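Local coordinates for protein phosphoribosylformylglycinamidine synthase 2 (Thermus thermophilus, PDB 3VIU) that binds adenosine-5'-diphosphate and magnesium and, as FGAM synthase II, belongs to the PurM-like (AIR synthase related) proteins, at residues A60-P65 / L181-L186; R108-M113 / A175-L180. One frame throughout, in Å; residues are numbered along the deposited sequence.

Contact 1: residues A60-P65 / L181-L186; sequences AVLQGP and LREEHL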
ATOM      1  N   ALA A  60      -1.998   2.250 -19.674  1.00 23.32           N
ATOM      2  CA  ALA A  60      -2.095   3.461 -18.867  1.00 20.35           C
ATOM      3  C   ALA A  60      -0.840   3.906 -18.131  1.00 18.80           C
ATOM      4  O   ALA A  60      -0.871   4.916 -17.432  1.00 20.29           O
ATOM      5  CB  ALA A  60      -3.233   3.313 -17.869  1.00 20.65           C
ATOM      6  N   VAL A  61       0.262   3.178 -18.273  1.00 17.45           N
ATOM      7  CA  VAL A  61       1.485   3.553 -17.561  1.00 15.47           C
ATOM      8  C   VAL A  61       2.187   4.765 -18.161  1.00 16.81           C
ATOM      9  O   VAL A  61       2.464   4.803 -19.355  1.00 16.85           O
ATOM     10  CB  VAL A  61       2.498   2.383 -17.513  1.00 13.87           C
ATOM     11  CG1 VAL A  61       3.762   2.827 -16.798  1.00 12.71           C
ATOM     12  CG2 VAL A  61       1.888   1.185 -16.797  1.00 11.43           C
ATOM     13  N   LEU A  62       2.472   5.758 -17.324  1.00 18.21           N
ATOM     14  CA  LEU A  62       3.170   6.962 -17.778  1.00 19.84           C
ATOM     15  C   LEU A  62       4.547   6.975 -17.139  1.00 21.29           C
ATOM     16  O   LEU A  62       5.493   7.539 -17.688  1.00 20.24           O
ATOM     17  CB  LEU A  62       2.418   8.235 -17.373  1.00 17.45           C
ATOM     18  CG  LEU A  62       1.013   8.475 -17.924  1.00 19.21           C
ATOM     19  CD1 LEU A  62       0.494   9.803 -17.406  1.00 19.89           C
ATOM     20  CD2 LEU A  62       1.033   8.467 -19.442  1.00 19.97           C
ATOM     21  N   GLN A  63       4.637   6.338 -15.971  1.00 23.65           N
ATOM     22  CA  GLN A  63       5.875   6.252 -15.202  1.00 24.50           C
ATOM     23  C   GLN A  63       5.864   5.008 -14.321  1.00 24.49           C
ATOM     24  O   GLN A  63       4.974   4.844 -13.487  1.00 23.25           O
ATOM     25  CB  GLN A  63       6.021   7.490 -14.319  1.00 28.50           C
ATOM     26  CG  GLN A  63       7.391   7.644 -13.703  1.00 33.16           C
ATOM     27  CD  GLN A  63       8.483   7.520 -14.740  1.00 36.25           C
ATOM     28  OE1 GLN A  63       8.950   6.417 -15.035  1.00 38.04           O
ATOM     29  NE2 GLN A  63       8.880   8.649 -15.322  1.00 36.72           N
ATOM     30  N   GLY A  64       6.853   4.137 -14.510  1.00 25.14           N
ATOM     31  CA  GLY A  64       6.942   2.921 -13.721  1.00 24.87           C
ATOM     32  C   GLY A  64       8.036   2.992 -12.667  1.00 26.37           C
ATOM     33  O   GLY A  64       8.459   4.088 -12.292  1.00 27.59           O
ATOM     34  N   PRO A  65       8.517   1.843 -12.160  1.00 26.48           N
ATOM     35  CA  PRO A  65       9.570   1.847 -11.142  1.00 27.10           C
ATOM     36  C   PRO A  65      10.795   2.625 -11.615  1.00 27.99           C
ATOM     37  O   PRO A  65      11.189   2.533 -12.778  1.00 28.92           O
ATOM     38  CB  PRO A  65       9.869   0.360 -10.949  1.00 26.58           C
ATOM     39  CG  PRO A  65       8.555  -0.286 -11.240  1.00 26.98           C
ATOM     40  CD  PRO A  65       8.100   0.464 -12.470  1.00 26.51           C
ATOM     41  N   LEU A 181      -2.695  14.930 -10.885  1.00 22.23           N
ATOM     42  CA  LEU A 181      -2.033  16.019 -11.571  1.00 22.47           C
ATOM     43  C   LEU A 181      -2.431  16.014 -13.033  1.00 22.79           C
ATOM     44  O   LEU A 181      -3.039  15.062 -13.530  1.00 22.40           O
ATOM     45  CB  LEU A 181      -0.516  15.859 -11.467  1.00 20.72           C
ATOM     46  CG  LEU A 181       0.074  14.631 -12.167  1.00 22.81           C
ATOM     47  CD1 LEU A 181       1.583  14.784 -12.256  1.00 25.81           C
ATOM     48  CD2 LEU A 181      -0.292  13.359 -11.417  1.00 20.88           C
ATOM     49  N   ARG A 182      -2.087  17.097 -13.714  1.00 23.99           N
ATOM     50  CA  ARG A 182      -2.355  17.229 -15.129  1.00 24.96           C
ATOM     51  C   ARG A 182      -1.149  16.557 -15.758  1.00 26.46           C
ATOM     52  O   ARG A 182      -0.018  16.852 -15.388  1.00 27.22           O
ATOM     53  CB  ARG A 182      -2.415  18.707 -15.507  1.00 25.92           C
ATOM     54  CG  ARG A 182      -3.511  19.473 -14.775  1.00 27.06           C
ATOM     55  CD  ARG A 182      -4.867  18.980 -15.206  1.00 25.67           C
ATOM     56  NE  ARG A 182      -5.025  19.199 -16.637  1.00 28.15           N
ATOM     57  CZ  ARG A 182      -5.989  18.674 -17.385  1.00 27.02           C
ATOM     58  NH1 ARG A 182      -6.905  17.880 -16.843  1.00 22.64           N
ATOM     59  NH2 ARG A 182      -6.027  18.949 -18.682  1.00 24.92           N
ATOM     60  N   GLU A 183      -1.393  15.637 -16.683  1.00 28.87           N
ATOM     61  CA  GLU A 183      -0.318  14.905 -17.340  1.00 31.91           C
ATOM     62  C   GLU A 183       0.810  15.843 -17.779  1.00 34.17           C
ATOM     63  O   GLU A 183       1.994  15.578 -17.549  1.00 33.46           O
ATOM     64  CB  GLU A 183      -0.879  14.143 -18.547  1.00 31.01           C
ATOM     65  CG  GLU A 183      -0.060  12.931 -18.951  1.00 34.33           C
ATOM     66  CD  GLU A 183      -0.747  12.091 -20.014  1.00 36.62           C
ATOM     67  OE1 GLU A 183      -1.965  11.841 -19.876  1.00 37.39           O
ATOM     68  OE2 GLU A 183      -0.068  11.673 -20.978  1.00 36.05           O
ATOM     69  N   GLU A 184       0.418  16.946 -18.401  1.00 37.19           N
ATOM     70  CA  GLU A 184       1.343  17.958 -18.898  1.00 40.70           C
ATOM     71  C   GLU A 184       2.385  18.403 -17.868  1.00 41.42           C
ATOM     72  O   GLU A 184       3.423  18.954 -18.232  1.00 42.04           O
ATOM     73  CB  GLU A 184       0.539  19.171 -19.359  1.00 43.35           C
ATOM     74  CG  GLU A 184      -0.286  19.795 -18.233  1.00 47.88           C
ATOM     75  CD  GLU A 184      -1.324  20.781 -18.731  1.00 50.66           C
ATOM     76  OE1 GLU A 184      -0.958  21.692 -19.507  1.00 52.86           O
ATOM     77  OE2 GLU A 184      -2.505  20.645 -18.340  1.00 52.65           O
ATOM     78  N   HIS A 185       2.106  18.163 -16.588  1.00 41.45           N
ATOM     79  CA  HIS A 185       3.001  18.567 -15.505  1.00 41.38           C
ATOM     80  C   HIS A 185       3.810  17.433 -14.903  1.00 42.46           C
ATOM     81  O   HIS A 185       4.458  17.621 -13.873  1.00 41.30           O
ATOM     82  CB  HIS A 185       2.199  19.217 -14.379  1.00 40.82           C
ATOM     83  CG  HIS A 185       1.462  20.448 -14.792  1.00 41.05           C
ATOM     84  ND1 HIS A 185       0.362  20.919 -14.107  1.00 41.10           N
ATOM     85  CD2 HIS A 185       1.676  21.318 -15.807  1.00 41.58           C
ATOM     86  CE1 HIS A 185      -0.070  22.026 -14.683  1.00 41.94           C
ATOM     87  NE2 HIS A 185       0.709  22.290 -15.716  1.00 42.46           N
ATOM     88  N   LEU A 186       3.779  16.261 -15.523  1.00 43.24           N
ATOM     89  CA  LEU A 186       4.513  15.126 -14.981  1.00 45.77           C
ATOM     90  C   LEU A 186       6.017  15.365 -14.858  1.00 48.20           C
ATOM     91  O   LEU A 186       6.735  15.409 -15.859  1.00 48.37           O
ATOM     92  CB  LEU A 186       4.252  13.878 -15.823  1.00 44.97           C
ATOM     93  CG  LEU A 186       4.973  12.596 -15.397  1.00 44.08           C
ATOM     94  CD1 LEU A 186       4.986  12.458 -13.886  1.00 42.77           C
ATOM     95  CD2 LEU A 186       4.275  11.406 -16.037  1.00 45.02           C
TER
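Leu62 faces Glu183 with their CA atoms 8.7 Å apart, at a corner of the chain on one side and a short 3-10 turn after strand 172-182 on the other. No hydrogen bond joins the two segments, so side chains make the whole contact. Leu62 points at the turn. Its CD1 methyl lies 3.5 Å from CG of Glu183, against the aliphatic part of that chain. Its CD2 methyl comes 3.7 Å from OE2 of Glu183. The two side chains cross at about a right angle. The Glu183 chain leaves with CG anti to the backbone N (chi1 -156°) and stays extended, which carries the carboxylate past both Leu62 methyls. Arg73 on strand 70-75 takes OE2 in a salt bridge, and this should hold the carboxylate in place. Leu186 adds one methyl: its CD2 sits 3.9 Å from CB of Leu62, nearer the backbone than the Glu183 contact. Leu186 N bonds to Glu183 O at 2.8 Å, which ties both partners of Leu62 into one short turn. Leu62 also packs on Arg73 and on Ala79 of strand 78-86. The contact lies at the surface of a PurM-like N-terminal domain sheet. Its side chains reach across strands 70-75 and 78-86, from edge strand 61-63 to the end of strand 172-182. A classic beta bulge, with Leu62 and Gln63 paired to the one residue Val71, marks this edge.

Contact 2: residues R108-M113 / A175-L180; sequences RDIMSM and AMCLGL. With ADP (adenosine-5'-diphosphate), chain B.
Ile110 carries the apolar packing between helix 95-112 and strand 172-182. Its CG1 lies 3.5 Å from CB of Cys177 and equally close to the sulfur. CG1 stands beside the backbone N (chi1 -60°), and the other branch is thereby sent to Gly179. There CG2 lies 3.6 Å from Gly179 CA, directly on the backbone, since glycine has no side chain. At the end of the CG1 branch, Ile110 CD1 is 3.7 Å from Cys177 O. One isoleucine thus spans Cys177 and Gly179, two residues apart on the strand. Cys177 SG is anti to its backbone N and also packs toward Pro117 and Leu120 of strand 116-126. All four touching residues are buried.

The axes of the short helix and strand segments approach to 8.3 Å and run 24° from parallel. Helix 95-112 belongs to a beta-alpha-beta crossover from strand 78-86 to the parallel strand 116-126 of the PurM-like N-terminal domain. It packs over strand 172-182, which lies between them. Met176, Leu178 and Leu180 point away from the helix, and their side chains meet neighbouring strands.

Another side of the helix faces the nucleotide. Asp109 OD1 comes 3.1 Å from O3B of adenosine-5'-diphosphate, and Asp109 OD2 is 3.4 Å from O2B. This is a close approach of carboxylate and phosphate oxygens. Glu85 and Asp259 bring further like charges close. Lys83 is a nearby positive charge: it forms a long, weak ion pair with Asp109 and a hydrogen bond with the nucleotide. Ser112 OG lies within bonding distance of both Asp109 O (2.8 Å) and Asn68 OD1.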
ATOM      1  N   ARG A 108       5.423  13.074   0.550  1.00 19.63           N
ATOM      2  CA  ARG A 108       6.468  13.776  -0.176  1.00 21.20           C
ATOM      3  C   ARG A 108       6.838  13.072  -1.481  1.00 22.40           C
ATOM      4  O   ARG A 108       7.129  13.733  -2.477  1.00 21.79           O
ATOM      5  CB  ARG A 108       7.702  13.957   0.717  1.00 20.39           C
ATOM      6  CG  ARG A 108       7.485  14.976   1.836  1.00 20.68           C
ATOM      7  CD  ARG A 108       8.794  15.365   2.497  1.00 23.88           C
ATOM      8  NE  ARG A 108       9.325  14.310   3.349  1.00 25.90           N
ATOM      9  CZ  ARG A 108       8.850  14.014   4.557  1.00 26.72           C
ATOM     10  NH1 ARG A 108       9.400  13.032   5.260  1.00 25.32           N
ATOM     11  NH2 ARG A 108       7.834  14.707   5.066  1.00 25.65           N
ATOM     12  N   ASP A 109       6.815  11.740  -1.484  1.00 22.72           N
ATOM     13  CA  ASP A 109       7.129  10.991  -2.698  1.00 24.71           C
ATOM     14  C   ASP A 109       6.109  11.303  -3.786  1.00 23.46           C
ATOM     15  O   ASP A 109       6.453  11.425  -4.957  1.00 23.77           O
ATOM     16  CB  ASP A 109       7.110   9.481  -2.446  1.00 27.69           C
ATOM     17  CG  ASP A 109       8.305   9.001  -1.659  1.00 29.65           C
ATOM     18  OD1 ASP A 109       9.425   9.490  -1.916  1.00 32.98           O
ATOM     19  OD2 ASP A 109       8.127   8.119  -0.796  1.00 30.93           O
ATOM     20  N   ILE A 110       4.848  11.413  -3.390  1.00 22.38           N
ATOM     21  CA  ILE A 110       3.774  11.704  -4.324  1.00 20.80           C
ATOM     22  C   ILE A 110       3.862  13.154  -4.799  1.00 21.18           C
ATOM     23  O   ILE A 110       3.629  13.444  -5.969  1.00 20.92           O
ATOM     24  CB  ILE A 110       2.410  11.454  -3.660  1.00 21.91           C
ATOM     25  CG1 ILE A 110       2.316   9.987  -3.215  1.00 21.42           C
ATOM     26  CG2 ILE A 110       1.286  11.860  -4.593  1.00 20.17           C
ATOM     27  CD1 ILE A 110       2.710   8.989  -4.267  1.00 19.38           C
HETATM   28  N   MSE A 111       4.202  14.061  -3.887  1.00 21.34           N
HETATM   29  CA  MSE A 111       4.340  15.477  -4.223  1.00 21.64           C
HETATM   30  C   MSE A 111       5.461  15.705  -5.219  1.00 20.60           C
HETATM   31  O   MSE A 111       5.344  16.549  -6.108  1.00 19.20           O
HETATM   32  CB  MSE A 111       4.703  16.312  -3.004  1.00 26.04           C
HETATM   33  CG  MSE A 111       3.671  16.478  -1.931  1.00 32.82           C
HETATM   34 SE   MSE A 111       4.558  17.478  -0.518  1.00 43.65          SE
HETATM   35  CE  MSE A 111       4.418  16.191   0.921  1.00 42.15           C
ATOM     36  N   SER A 112       6.564  14.982  -5.045  1.00 20.25           N
ATOM     37  CA  SER A 112       7.707  15.172  -5.922  1.00 21.99           C
ATOM     38  C   SER A 112       7.371  14.904  -7.381  1.00 22.31           C
ATOM     39  O   SER A 112       8.050  15.412  -8.268  1.00 23.30           O
ATOM     40  CB  SER A 112       8.898  14.323  -5.461  1.00 21.40           C
ATOM     41  OG  SER A 112       8.697  12.952  -5.717  1.00 24.19           O
HETATM   42  N   MSE A 113       6.318  14.125  -7.631  1.00 22.71           N
HETATM   43  CA  MSE A 113       5.887  13.839  -9.001  1.00 23.71           C
HETATM   44  C   MSE A 113       5.043  15.008  -9.523  1.00 23.37           C
HETATM   45  O   MSE A 113       4.649  15.031 -10.692  1.00 22.22           O
HETATM   46  CB  MSE A 113       5.035  12.570  -9.064  1.00 25.32           C
HETATM   47  CG  MSE A 113       5.707  11.312  -8.578  1.00 33.08           C
HETATM   48 SE   MSE A 113       7.441  10.965  -9.372  1.00 46.05          SE
HETATM   49  CE  MSE A 113       6.918  10.645 -11.209  1.00 40.02           C
ATOM     50  N   ALA A 175       2.040   2.752   4.416  1.00 16.20           N
ATOM     51  CA  ALA A 175       1.118   3.806   4.027  1.00 17.41           C
ATOM     52  C   ALA A 175       1.141   3.999   2.519  1.00 18.85           C
ATOM     53  O   ALA A 175       2.202   4.108   1.903  1.00 20.97           O
ATOM     54  CB  ALA A 175       1.474   5.108   4.729  1.00 16.14           C
HETATM   55  N   MSE A 176      -0.042   4.031   1.927  1.00 18.98           N
HETATM   56  CA  MSE A 176      -0.163   4.221   0.498  1.00 20.57           C
HETATM   57  C   MSE A 176      -0.721   5.618   0.258  1.00 19.20           C
HETATM   58  O   MSE A 176      -1.540   6.102   1.036  1.00 17.30           O
HETATM   59  CB  MSE A 176      -1.107   3.172  -0.079  1.00 23.25           C
HETATM   60  CG  MSE A 176      -1.294   3.242  -1.576  1.00 28.99           C
HETATM   61 SE   MSE A 176      -2.587   1.900  -2.136  1.00 43.00          SE
HETATM   62  CE  MSE A 176      -2.877   2.469  -3.964  1.00 36.27           C
ATOM     63  N   CYS A 177      -0.267   6.274  -0.807  1.00 18.34           N
ATOM     64  CA  CYS A 177      -0.762   7.600  -1.116  1.00 17.01           C
ATOM     65  C   CYS A 177      -1.157   7.786  -2.584  1.00 17.32           C
ATOM     66  O   CYS A 177      -0.491   7.296  -3.487  1.00 16.32           O
ATOM     67  CB  CYS A 177       0.271   8.652  -0.717  1.00 18.86           C
ATOM     68  SG  CYS A 177      -0.322  10.354  -0.927  1.00 16.85           S
ATOM     69  N   LEU A 178      -2.259   8.499  -2.801  1.00 17.54           N
ATOM     70  CA  LEU A 178      -2.758   8.792  -4.140  1.00 17.35           C
ATOM     71  C   LEU A 178      -2.686  10.296  -4.390  1.00 19.45           C
ATOM     72  O   LEU A 178      -3.087  11.094  -3.538  1.00 20.97           O
ATOM     73  CB  LEU A 178      -4.217   8.343  -4.293  1.00 16.96           C
ATOM     74  CG  LEU A 178      -4.484   7.123  -5.167  1.00 15.80           C
ATOM     75  CD1 LEU A 178      -3.986   5.878  -4.467  1.00 17.69           C
ATOM     76  CD2 LEU A 178      -5.965   7.017  -5.454  1.00 15.33           C
ATOM     77  N   GLY A 179      -2.178  10.681  -5.557  1.00 20.16           N
ATOM     78  CA  GLY A 179      -2.091  12.087  -5.895  1.00 20.40           C
ATOM     79  C   GLY A 179      -2.499  12.302  -7.338  1.00 22.15           C
ATOM     80  O   GLY A 179      -2.261  11.433  -8.186  1.00 22.48           O
ATOM     81  N   LEU A 180      -3.131  13.435  -7.636  1.00 22.45           N
ATOM     82  CA  LEU A 180      -3.522  13.693  -9.012  1.00 22.96           C
ATOM     83  C   LEU A 180      -2.809  14.904  -9.568  1.00 22.35           C
ATOM     84  O   LEU A 180      -2.365  15.787  -8.830  1.00 22.95           O
ATOM     85  CB  LEU A 180      -5.047  13.850  -9.162  1.00 24.41           C
ATOM     86  CG  LEU A 180      -5.837  15.120  -8.837  1.00 25.87           C
ATOM     87  CD1 LEU A 180      -5.299  16.318  -9.593  1.00 30.80           C
ATOM     88  CD2 LEU A 180      -7.285  14.900  -9.227  1.00 25.65           C
TER
HETATM   89  PB  ADP B 800      11.946   6.228  -1.222  1.00 74.65           P
HETATM   90  O1B ADP B 800      13.123   5.894  -0.374  1.00 75.79           O
HETATM   91  O2B ADP B 800      10.595   5.861  -0.426  1.00 74.08           O
HETATM   92  O3B ADP B 800      11.992   7.876  -1.579  1.00 74.54           O
HETATM   93  PA  ADP B 800      12.830   3.983  -2.496  1.00 68.93           P
HETATM   94  O1A ADP B 800      14.269   4.241  -2.781  1.00 68.84           O
HETATM   95  O2A ADP B 800      12.696   3.367  -1.003  1.00 68.99           O
HETATM   96  O3A ADP B 800      11.985   5.385  -2.628  1.00 71.48           O
HETATM   97  O5' ADP B 800      12.187   2.896  -3.533  1.00 64.03           O
HETATM   98  C5' ADP B 800      13.152   2.573  -4.553  1.00 57.25           C
HETATM   99  C4' ADP B 800      12.540   2.547  -5.984  1.00 52.52           C
HETATM  100  O4' ADP B 800      12.272   1.173  -6.414  1.00 50.76           O
HETATM  101  C3' ADP B 800      11.190   3.296  -6.118  1.00 50.00           C
HETATM  102  O3' ADP B 800      11.087   3.871  -7.427  1.00 48.00           O
HETATM  103  C2' ADP B 800      10.155   2.198  -5.871  1.00 48.84           C
HETATM  104  O2' ADP B 800       8.886   2.506  -6.456  1.00 46.83           O
HETATM  105  C1' ADP B 800      10.818   0.957  -6.474  1.00 49.10           C
HETATM  106  N9  ADP B 800      10.442  -0.265  -5.749  1.00 48.44           N
HETATM  107  C8  ADP B 800      10.921  -0.669  -4.534  1.00 47.66           C
HETATM  108  N7  ADP B 800      10.379  -1.799  -4.182  1.00 47.23           N
HETATM  109  C5  ADP B 800       9.517  -2.198  -5.142  1.00 46.31           C
HETATM  110  C6  ADP B 800       8.659  -3.314  -5.318  1.00 45.84           C
HETATM  111  N6  ADP B 800       8.588  -4.305  -4.357  1.00 45.15           N
HETATM  112  N1  ADP B 800       7.913  -3.387  -6.443  1.00 45.24           N
HETATM  113  C2  ADP B 800       7.966  -2.435  -7.388  1.00 44.61           C
HETATM  114  N3  ADP B 800       8.761  -1.371  -7.259  1.00 44.46           N
HETATM  115  C4  ADP B 800       9.543  -1.214  -6.168  1.00 46.63           C

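The centres of contacts 1 and 2 are 12 Å apart. Both use strand 172-182: contact 2 takes its middle part, and contact 1 its last residues and the turn that follows. Along the chain contact 2 is nested within the loop closed by contact 1, in the order 60-65, 108-113, 175-180, 181-186. Met113 joins the two. Its CE packs against Leu186 CD1 at 3.8 Å and against Gln63 CG at 3.9 Å, and its carbonyl O meets Leu181 CD1. Both contacts reach the same sheet, and Met113 bridges them from the segment that also holds Asp109 of the nucleotide pocket.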